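Local coordinates for hypothetical protein ST1444 (Sulfolobus tokodaii, PDB 2EO0) that probably resolves Holliday junctions formed in genetic recombination, acting as a magnesium-dependent endonuclease that nicks opposing strands of four-way DNA, at residues Gly26-Arg31 with Ile47-Gly52; Val53-Glu58 with Glu88-Val93. All coordinates share one frame; numbering follows the deposited sequence.

Interaction 1 (Gly26-Arg31 with Ile47-Gly52); sequences GFAVIR and IALKSG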
loop_
_atom_site.group_PDB
_atom_site.type_symbol
_atom_site.label_atom_id
_atom_site.label_comp_id
_atom_site.label_asym_id
_atom_site.label_seq_id
_atom_site.Cartn_x
_atom_site.Cartn_y
_atom_site.Cartn_z
ATOM N N GLY A 26 4.700 -3.422 13.674
ATOM C CA GLY A 26 5.594 -2.772 12.743
ATOM C C GLY A 26 5.130 -2.518 11.326
ATOM O O GLY A 26 5.950 -2.198 10.481
ATOM N N PHE A 27 3.844 -2.639 11.030
ATOM C CA PHE A 27 3.417 -2.391 9.653
ATOM C C PHE A 27 3.163 -0.925 9.391
ATOM O O PHE A 27 2.962 -0.146 10.316
ATOM C CB PHE A 27 2.125 -3.154 9.310
ATOM C CG PHE A 27 2.315 -4.620 9.106
ATOM C CD1 PHE A 27 2.588 -5.460 10.180
ATOM C CD2 PHE A 27 2.193 -5.170 7.840
ATOM C CE1 PHE A 27 2.736 -6.829 9.999
ATOM C CE2 PHE A 27 2.341 -6.541 7.646
ATOM C CZ PHE A 27 2.614 -7.375 8.732
ATOM N N ALA A 28 3.192 -0.563 8.114
ATOM C CA ALA A 28 2.874 0.796 7.659
ATOM C C ALA A 28 1.469 0.478 7.187
ATOM O O ALA A 28 1.293 -0.345 6.294
ATOM C CB ALA A 28 3.755 1.189 6.490
ATOM N N VAL A 29 0.466 1.100 7.794
ATOM C CA VAL A 29 -0.908 0.758 7.454
ATOM C C VAL A 29 -1.854 1.899 7.168
ATOM O O VAL A 29 -1.804 2.916 7.848
ATOM C CB VAL A 29 -1.538 -0.036 8.606
ATOM C CG1 VAL A 29 -2.885 -0.626 8.161
ATOM C CG2 VAL A 29 -0.561 -1.091 9.114
ATOM N N ILE A 30 -2.727 1.730 6.173
ATOM C CA ILE A 30 -3.739 2.754 5.878
ATOM C C ILE A 30 -5.113 2.132 5.534
ATOM O O ILE A 30 -5.205 0.955 5.168
ATOM C CB ILE A 30 -3.312 3.726 4.734
ATOM C CG1 ILE A 30 -3.511 3.085 3.368
ATOM C CG2 ILE A 30 -1.839 4.139 4.924
ATOM C CD1 ILE A 30 -2.365 2.200 2.975
ATOM N N ARG A 31 -6.169 2.937 5.646
ATOM C CA ARG A 31 -7.526 2.476 5.379
ATOM C C ARG A 31 -8.246 3.057 4.170
ATOM O O ARG A 31 -7.625 3.485 3.196
ATOM C CB ARG A 31 -8.398 2.694 6.609
ATOM C CG ARG A 31 -8.258 1.634 7.673
ATOM C CD ARG A 31 -9.146 1.997 8.833
ATOM N NE ARG A 31 -10.549 2.036 8.435
ATOM C CZ ARG A 31 -11.408 2.969 8.835
ATOM N NH1 ARG A 31 -11.007 3.948 9.643
ATOM N NH2 ARG A 31 -12.669 2.918 8.436
ATOM N N ILE A 47 -4.814 -1.842 3.668
ATOM C CA ILE A 47 -3.615 -2.006 2.884
ATOM C C ILE A 47 -2.508 -1.909 3.902
ATOM O O ILE A 47 -2.334 -0.872 4.549
ATOM C CB ILE A 47 -3.483 -0.892 1.827
ATOM C CG1 ILE A 47 -4.588 -1.060 0.789
ATOM C CG2 ILE A 47 -2.102 -0.931 1.223
ATOM C CD1 ILE A 47 -4.565 -0.052 -0.313
ATOM N N ALA A 48 -1.765 -2.998 4.035
ATOM C CA ALA A 48 -0.690 -3.078 5.017
ATOM C C ALA A 48 0.669 -3.402 4.372
ATOM O O ALA A 48 0.804 -4.392 3.656
ATOM C CB ALA A 48 -1.056 -4.136 6.076
ATOM N N LEU A 49 1.669 -2.559 4.650
ATOM C CA LEU A 49 3.006 -2.735 4.098
ATOM C C LEU A 49 4.054 -2.938 5.185
ATOM O O LEU A 49 3.996 -2.341 6.266
ATOM C CB LEU A 49 3.409 -1.502 3.270
ATOM C CG LEU A 49 2.267 -0.800 2.533
ATOM C CD1 LEU A 49 2.654 0.664 2.265
ATOM C CD2 LEU A 49 1.943 -1.557 1.257
ATOM N N LYS A 50 5.014 -3.796 4.885
ATOM C CA LYS A 50 6.075 -4.040 5.816
ATOM C C LYS A 50 7.246 -4.682 5.110
ATOM O O LYS A 50 7.110 -5.742 4.495
ATOM C CB LYS A 50 5.616 -4.943 6.973
ATOM C CG LYS A 50 6.733 -5.146 8.014
ATOM C CD LYS A 50 6.293 -5.944 9.251
ATOM C CE LYS A 50 7.470 -6.082 10.237
ATOM N NZ LYS A 50 7.098 -6.753 11.524
ATOM N N SER A 51 8.395 -4.022 5.189
ATOM C CA SER A 51 9.612 -4.550 4.591
ATOM C C SER A 51 9.493 -4.944 3.116
ATOM O O SER A 51 10.053 -5.929 2.693
ATOM C CB SER A 51 10.076 -5.751 5.421
ATOM O OG SER A 51 9.989 -5.466 6.824
ATOM N N GLY A 52 8.786 -4.159 2.313
ATOM C CA GLY A 52 8.667 -4.527 0.919
ATOM C C GLY A 52 7.543 -5.511 0.590
ATOM O O GLY A 52 7.307 -5.779 -0.597
#

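Interaction 2 (Val53-Glu58 with Glu88-Val93); sequences VIILIE and ELFLGV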
loop_
_atom_site.group_PDB
_atom_site.type_symbol
_atom_site.label_atom_id
_atom_site.label_comp_id
_atom_site.label_asym_id
_atom_site.label_seq_id
_atom_site.Cartn_x
_atom_site.Cartn_y
_atom_site.Cartn_z
ATOM N N VAL A 53 6.860 -6.076 1.593
ATOM C CA VAL A 53 5.754 -6.992 1.297
ATOM C C VAL A 53 4.420 -6.247 1.411
ATOM O O VAL A 53 4.204 -5.445 2.322
ATOM C CB VAL A 53 5.764 -8.248 2.225
ATOM C CG1 VAL A 53 4.480 -9.075 2.031
ATOM C CG2 VAL A 53 6.966 -9.123 1.892
ATOM N N ILE A 54 3.542 -6.496 0.452
ATOM C CA ILE A 54 2.238 -5.842 0.378
ATOM C C ILE A 54 1.124 -6.807 0.741
ATOM O O ILE A 54 0.992 -7.864 0.106
ATOM C CB ILE A 54 1.920 -5.382 -1.080
ATOM C CG1 ILE A 54 3.018 -4.458 -1.626
ATOM C CG2 ILE A 54 0.548 -4.722 -1.140
ATOM C CD1 ILE A 54 2.874 -4.209 -3.177
ATOM N N ILE A 55 0.320 -6.469 1.744
ATOM C CA ILE A 55 -0.802 -7.339 2.068
ATOM C C ILE A 55 -2.107 -6.557 2.043
ATOM O O ILE A 55 -2.264 -5.496 2.670
ATOM C CB ILE A 55 -0.619 -8.091 3.411
ATOM C CG1 ILE A 55 -0.411 -7.106 4.545
ATOM C CG2 ILE A 55 0.619 -9.039 3.322
ATOM C CD1 ILE A 55 -0.236 -7.796 5.887
ATOM N N LEU A 56 -3.035 -7.076 1.254
ATOM C CA LEU A 56 -4.319 -6.446 1.089
ATOM C C LEU A 56 -5.381 -7.237 1.852
ATOM O O LEU A 56 -5.401 -8.480 1.813
ATOM C CB LEU A 56 -4.625 -6.387 -0.407
ATOM C CG LEU A 56 -3.500 -5.743 -1.247
ATOM C CD1 LEU A 56 -3.816 -5.823 -2.739
ATOM C CD2 LEU A 56 -3.330 -4.299 -0.816
ATOM N N ILE A 57 -6.247 -6.531 2.572
ATOM C CA ILE A 57 -7.280 -7.217 3.317
ATOM C C ILE A 57 -8.644 -6.594 3.179
ATOM O O ILE A 57 -8.837 -5.404 3.406
ATOM C CB ILE A 57 -6.958 -7.292 4.820
ATOM C CG1 ILE A 57 -5.536 -7.833 5.035
ATOM C CG2 ILE A 57 -7.970 -8.209 5.518
ATOM C CD1 ILE A 57 -5.054 -7.666 6.449
ATOM N N GLU A 58 -9.596 -7.426 2.796
ATOM C CA GLU A 58 -10.979 -7.019 2.656
ATOM C C GLU A 58 -11.644 -7.638 3.898
ATOM O O GLU A 58 -11.512 -8.831 4.170
ATOM C CB GLU A 58 -11.521 -7.596 1.342
ATOM C CG GLU A 58 -12.936 -7.200 0.947
ATOM C CD GLU A 58 -13.174 -5.707 0.910
ATOM O OE1 GLU A 58 -12.242 -4.953 0.548
ATOM O OE2 GLU A 58 -14.314 -5.298 1.239
ATOM N N GLU A 88 -0.430 -9.500 -1.867
ATOM C CA GLU A 88 -1.171 -10.696 -1.491
ATOM C C GLU A 88 -2.490 -10.264 -0.875
ATOM O O GLU A 88 -2.516 -9.552 0.127
ATOM C CB GLU A 88 -0.387 -11.521 -0.491
ATOM C CG GLU A 88 0.484 -12.550 -1.129
ATOM C CD GLU A 88 0.371 -13.885 -0.424
ATOM O OE1 GLU A 88 -0.612 -14.629 -0.674
ATOM O OE2 GLU A 88 1.265 -14.174 0.396
ATOM N N LEU A 89 -3.582 -10.699 -1.486
ATOM C CA LEU A 89 -4.907 -10.334 -1.038
ATOM C C LEU A 89 -5.565 -11.392 -0.140
ATOM O O LEU A 89 -5.581 -12.574 -0.490
ATOM C CB LEU A 89 -5.776 -10.083 -2.261
ATOM C CG LEU A 89 -7.191 -9.715 -1.897
ATOM C CD1 LEU A 89 -7.143 -8.385 -1.192
ATOM C CD2 LEU A 89 -8.076 -9.691 -3.130
ATOM N N PHE A 90 -6.119 -10.954 0.992
ATOM C CA PHE A 90 -6.783 -11.839 1.949
ATOM C C PHE A 90 -8.217 -11.405 2.269
ATOM O O PHE A 90 -8.563 -10.216 2.209
ATOM C CB PHE A 90 -6.035 -11.874 3.292
ATOM C CG PHE A 90 -4.645 -12.462 3.216
ATOM C CD1 PHE A 90 -3.592 -11.738 2.668
ATOM C CD2 PHE A 90 -4.394 -13.744 3.689
ATOM C CE1 PHE A 90 -2.324 -12.277 2.592
ATOM C CE2 PHE A 90 -3.117 -14.295 3.618
ATOM C CZ PHE A 90 -2.080 -13.559 3.069
ATOM N N LEU A 91 -9.041 -12.381 2.636
ATOM C CA LEU A 91 -10.411 -12.102 3.060
ATOM C C LEU A 91 -10.445 -12.272 4.589
ATOM O O LEU A 91 -10.174 -13.358 5.116
ATOM C CB LEU A 91 -11.399 -13.081 2.418
ATOM C CG LEU A 91 -12.829 -13.076 2.979
ATOM C CD1 LEU A 91 -13.520 -11.806 2.601
ATOM C CD2 LEU A 91 -13.628 -14.298 2.426
ATOM N N GLY A 92 -10.734 -11.193 5.300
ATOM C CA GLY A 92 -10.821 -11.302 6.739
ATOM C C GLY A 92 -12.275 -11.315 7.163
ATOM O O GLY A 92 -13.008 -10.383 6.838
ATOM N N VAL A 93 -12.707 -12.353 7.879
ATOM C CA VAL A 93 -14.109 -12.422 8.312
ATOM C C VAL A 93 -14.311 -12.355 9.815
ATOM O O VAL A 93 -13.649 -13.056 10.576
ATOM C CB VAL A 93 -14.806 -13.716 7.835
ATOM C CG1 VAL A 93 -16.328 -13.579 8.028
ATOM C CG2 VAL A 93 -14.442 -14.004 6.365
#

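Interaction 1 (Gly26-Arg31 with Ile47-Gly52)
Phe27 lies against the aliphatic chain of Lys50, and this pair forms one end of the antiparallel contact between Gly26-Arg31 and Ile47-Gly52. Lys50 is fully extended, with CG anti to the backbone N (chi1 -177°), which carries it across one ring face at about a right angle to the phenylalanine side chain. Lys50 CD sits 3.8 Å from the centroid of the Phe27 ring, a CH-pi contact, while Lys50 CB approaches Phe27 CD2 to 3.5 Å. Ala48 CB reaches the same CD2 obliquely, and its small methyl leaves room for the ring. An alanine in place of Phe27 would probably leave the methylenes of Lys50 without their aromatic support and open a gap beside Ala48. Further along, the packing stays close and becomes wholly apolar. Two hydrogen-bonded pairs, Ala28 with Leu49 and Ile30 with Ile47, fasten the strands; the bond from Ala28 N to Leu49 O is 2.7 Å long and almost straight. On the face that carries these four residues, Ile30 CD1 meets Ile47 CB at 3.5 Å, and Ile30 of the second subunit packs against both isoleucines. Val29 and Ala48 turn to the other face, where Leu22 of helix 13-24 covers them. By contrast, the rim at Gly26 and Lys50 is partly exposed. There Gly26, with positive phi, closes helix 13-24 in a Schellman motif, and Lys50 NZ bonds to Lys25 O and forms a salt bridge with Glu136. Lysine thus serves two chemistries: its methylenes cover an aromatic ring, while its ammonium group ties the strand to a helix end and to helix 128-143.

Interaction 2 (Val53-Glu58 with Glu88-Val93)
Leu56 and Leu89 make the tightest side-chain contact between the parallel strands Val53-Glu58 and Glu88-Val93. In Leu89, with CG anti to the backbone N (chi1 179°) and chi2 66°, CD1 lies 3.3 Å from Leu56 CB; Ala82 of helix 72-85 touches both leucines. The opposite face carries Ile55, Ile57 and Phe90. Phe90 CB is 4.4 Å from Ile57 CG1, Ile55 CG2 approaches the ring obliquely, and Leu56 O lies near the ring plane at its edge. Leu131 of helix 128-143 packs on Ile57 and Phe90, so bulky hydrophobic residues suit this buried face. Together with helix 72-85, the two strands form a beta-alpha-beta crossover in the sheet of a PDDEXK-type nuclease domain. Backbone hydrogen bonds alternate between the strands: Glu88 N to Ile54 O, Leu56 N to Glu88 O, Phe90 N to Leu56 O and Glu58 N to Phe90 O; Gly92 N to Glu58 O, at 2.7 Å, closes the series. At Gly92 a side chain would point toward the other strand, and a CB there would come tightly against Ile57 CG2. Among the charged groups, Glu88 leads its carboxylate away from the strand pair, where OE2 forms a salt bridge with Lys138 and a hydrogen bond with Tyr134 OH. In Glu58, a likely magnesium ligand, CG is anti to the backbone N (chi1 -176°) and the chain bends at chi2, so the carboxylate leads away from Glu88-Val93 and lies beside Asp45, with OE1 weakly hydrogen-bonded to Asp45 N.

Interactions 1 and 2 follow one another along the chain, and their centres are about 11 Å apart in the same mixed sheet. The order across it is 28-30, 46-50, 53-61, 88-95, 98-103, so interaction 1 joins the first two strands and interaction 2 the third and fourth. Strands 46-50 and 53-61, consecutive in sequence, bridge them: Ala48 O is 2.9 Å from Ile55 N, a probable hydrogen bond, and Phe27 CE2 packs 3.4 Å from Ile55 CD1. Helix 128-143 touches side chains of both contacts. Asp45, just before strand 46-50, and Glu58, on strand 53-61, lie side by side, consistent with a shared magnesium site. Interaction 1 meets the second subunit at several residues, interaction 2 at Ile54.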